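Local structure of chromatin structure-remodeling complex subunit RSC2 (Saccharomyces cerevisiae, 4BB7) at residues A[43-48]-A[65-71]. The protein is a subunit of the RSC chromatin-remodeling complex, which repositions nucleosomes, and contributes here its BAH domain, a histone H3-binding module. Numbering follows the deposited sequence.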
loop_
_atom_site.group_PDB
_atom_site.type_symbol
_atom_site.label_atom_id
_atom_site.label_comp_id
_atom_site.label_asym_id
_atom_site.label_seq_id
_atom_site.Cartn_x
_atom_site.Cartn_y
_atom_site.Cartn_z
ATOM N N LYS A 43 2.746 12.219 -20.523
ATOM C CA LYS A 43 2.037 13.181 -19.691
ATOM C C LYS A 43 2.041 12.695 -18.243
ATOM O O LYS A 43 1.031 12.197 -17.738
ATOM C CB LYS A 43 0.613 13.393 -20.206
ATOM C CG LYS A 43 0.119 14.819 -20.062
ATOM C CD LYS A 43 -0.929 15.150 -21.108
ATOM C CE LYS A 43 -2.176 14.299 -20.940
ATOM N NZ LYS A 43 -3.252 14.710 -21.888
ATOM N N PRO A 44 3.190 12.845 -17.571
ATOM C CA PRO A 44 3.464 12.278 -16.247
ATOM C C PRO A 44 2.498 12.719 -15.148
ATOM O O PRO A 44 1.960 13.825 -15.183
ATOM C CB PRO A 44 4.875 12.789 -15.936
ATOM C CG PRO A 44 5.468 13.094 -17.266
ATOM C CD PRO A 44 4.337 13.604 -18.090
ATOM N N ILE A 45 2.285 11.834 -14.179
ATOM C CA ILE A 45 1.543 12.165 -12.976
ATOM C C ILE A 45 2.319 13.215 -12.204
ATOM O O ILE A 45 3.501 13.029 -11.925
ATOM C CB ILE A 45 1.403 10.940 -12.049
ATOM C CG1 ILE A 45 0.803 9.748 -12.798
ATOM C CG2 ILE A 45 0.577 11.287 -10.820
ATOM C CD1 ILE A 45 0.779 8.467 -11.979
ATOM N N VAL A 46 1.669 14.318 -11.859
ATOM C CA VAL A 46 2.301 15.281 -10.975
ATOM C C VAL A 46 2.004 14.892 -9.533
ATOM O O VAL A 46 0.846 14.715 -9.158
ATOM C CB VAL A 46 1.817 16.707 -11.241
ATOM C CG1 VAL A 46 2.576 17.685 -10.361
ATOM C CG2 VAL A 46 2.003 17.059 -12.707
ATOM N N GLY A 47 3.054 14.742 -8.732
ATOM C CA GLY A 47 2.900 14.343 -7.346
ATOM C C GLY A 47 3.934 14.957 -6.422
ATOM O O GLY A 47 4.931 15.519 -6.873
ATOM N N GLN A 48 3.683 14.859 -5.121
ATOM C CA GLN A 48 4.642 15.301 -4.116
ATOM C C GLN A 48 4.993 14.143 -3.188
ATOM O O GLN A 48 4.106 13.441 -2.705
ATOM C CB GLN A 48 4.085 16.474 -3.307
ATOM C CG GLN A 48 5.040 16.977 -2.230
ATOM C CD GLN A 48 4.515 18.192 -1.489
ATOM O OE1 GLN A 48 3.307 18.383 -1.358
ATOM N NE2 GLN A 48 5.428 19.020 -1.000
ATOM N N CYS A 65 1.268 12.134 -3.151
ATOM C CA CYS A 65 -0.093 12.637 -3.285
ATOM C C CYS A 65 -0.313 13.122 -4.713
ATOM O O CYS A 65 0.336 14.068 -5.164
ATOM C CB CYS A 65 -0.357 13.775 -2.299
ATOM S SG CYS A 65 -2.066 14.402 -2.326
ATOM N N TRP A 66 -1.232 12.471 -5.420
ATOM C CA TRP A 66 -1.484 12.785 -6.821
ATOM C C TRP A 66 -2.150 14.139 -7.011
ATOM O O TRP A 66 -2.938 14.583 -6.177
ATOM C CB TRP A 66 -2.341 11.696 -7.473
ATOM C CG TRP A 66 -1.600 10.423 -7.750
ATOM C CD1 TRP A 66 -0.266 10.196 -7.572
ATOM C CD2 TRP A 66 -2.151 9.202 -8.254
ATOM N NE1 TRP A 66 0.047 8.907 -7.935
ATOM C CE2 TRP A 66 -1.092 8.276 -8.359
ATOM C CE3 TRP A 66 -3.439 8.801 -8.628
ATOM C CZ2 TRP A 66 -1.279 6.975 -8.822
ATOM C CZ3 TRP A 66 -3.621 7.509 -9.090
ATOM C CH2 TRP A 66 -2.547 6.611 -9.183
ATOM N N TYR A 67 -1.815 14.790 -8.119
ATOM C CA TYR A 67 -2.476 16.016 -8.542
ATOM C C TYR A 67 -2.912 15.849 -9.993
ATOM O O TYR A 67 -2.084 15.609 -10.869
ATOM C CB TYR A 67 -1.536 17.215 -8.410
ATOM C CG TYR A 67 -1.286 17.653 -6.985
ATOM C CD1 TYR A 67 -0.667 16.805 -6.072
ATOM C CD2 TYR A 67 -1.649 18.923 -6.555
ATOM C CE1 TYR A 67 -0.429 17.202 -4.769
ATOM C CE2 TYR A 67 -1.413 19.332 -5.254
ATOM C CZ TYR A 67 -0.805 18.466 -4.367
ATOM O OH TYR A 67 -0.571 18.871 -3.077
ATOM N N TYR A 68 -4.210 15.964 -10.240
ATOM C CA TYR A 68 -4.753 15.744 -11.577
ATOM C C TYR A 68 -4.541 16.941 -12.497
ATOM O O TYR A 68 -4.399 18.076 -12.039
ATOM C CB TYR A 68 -6.248 15.420 -11.505
ATOM C CG TYR A 68 -6.568 14.048 -10.957
ATOM C CD1 TYR A 68 -5.562 13.115 -10.730
ATOM C CD2 TYR A 68 -7.877 13.679 -10.682
ATOM C CE1 TYR A 68 -5.854 11.855 -10.235
ATOM C CE2 TYR A 68 -8.179 12.423 -10.186
ATOM C CZ TYR A 68 -7.165 11.515 -9.963
ATOM O OH TYR A 68 -7.461 10.265 -9.468
ATOM N N ARG A 69 -4.513 16.676 -13.797
ATOM C CA ARG A 69 -4.569 17.736 -14.790
ATOM C C ARG A 69 -6.032 17.867 -15.195
ATOM O O ARG A 69 -6.818 16.949 -14.963
ATOM C CB ARG A 69 -3.715 17.388 -16.008
ATOM C CG ARG A 69 -2.288 16.976 -15.691
ATOM C CD ARG A 69 -1.562 16.596 -16.971
ATOM N NE ARG A 69 -0.240 16.026 -16.731
ATOM C CZ ARG A 69 0.902 16.679 -16.916
ATOM N NH1 ARG A 69 0.891 17.935 -17.340
ATOM N NH2 ARG A 69 2.057 16.076 -16.679
ATOM N N PRO A 70 -6.404 19.007 -15.800
ATOM C CA PRO A 70 -7.802 19.270 -16.164
ATOM C C PRO A 70 -8.451 18.118 -16.933
ATOM O O PRO A 70 -9.546 17.676 -16.579
ATOM C CB PRO A 70 -7.698 20.507 -17.058
ATOM C CG PRO A 70 -6.464 21.207 -16.580
ATOM C CD PRO A 70 -5.511 20.116 -16.187
ATOM N N GLU A 71 -7.781 17.640 -17.976
ATOM C CA GLU A 71 -8.329 16.575 -18.812
ATOM C C GLU A 71 -8.632 15.315 -18.009
ATOM O O GLU A 71 -9.324 14.417 -18.486
ATOM C CB GLU A 71 -7.370 16.237 -19.953
ATOM C CG GLU A 71 -5.996 15.764 -19.494
ATOM C CD GLU A 71 -4.972 16.890 -19.415
ATOM O OE1 GLU A 71 -5.373 18.067 -19.278
ATOM O OE2 GLU A 71 -3.758 16.593 -19.499
HETATM O O HOH W 1 0.669 17.654 -1.172
#
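Arg69 reaches across to Pro44 and donates from NH2 to the carbonyl O at 2.7 Å. NH2 lies in the carbonyl plane, on a lone pair of Pro44 O, and the oxygen sits slightly out of the guanidinium plane. Lys43 CG covers one guanidinium face, 3.6 Å from Arg69 NE, and Val46 CG2 lies over the opposite face. The Arg69 chain runs extended from CG to NE (chi2 177°), which carries the guanidinium between them. Replacing Arg69 by an alanine is likely to leave the Pro44 carbonyl without this donor and to open a gap between Lys43 and Val46. Past Arg69, Lys43 bends at chi3 and meets Glu71 in a salt bridge, NZ to OE2 3.1 Å, its hydrogen bond weak. Lys43, Pro44, Arg69 and Glu71 lie at the open end of the antiparallel hairpin of strands 45-54 and 60-68, part of the main sheet of the BAH domain. Tyr67 N donates to Val46 O at 2.9 Å. On the Trp66 side, Ile45 CG2 makes a CH-pi contact over the five-membered ring of Trp66. Trp66 NE1 is hydrogen-bonded to His95 NE2. On the face of Tyr67 and Gln48, a water accepts from Tyr67 OH and donates to Gln48 OE1.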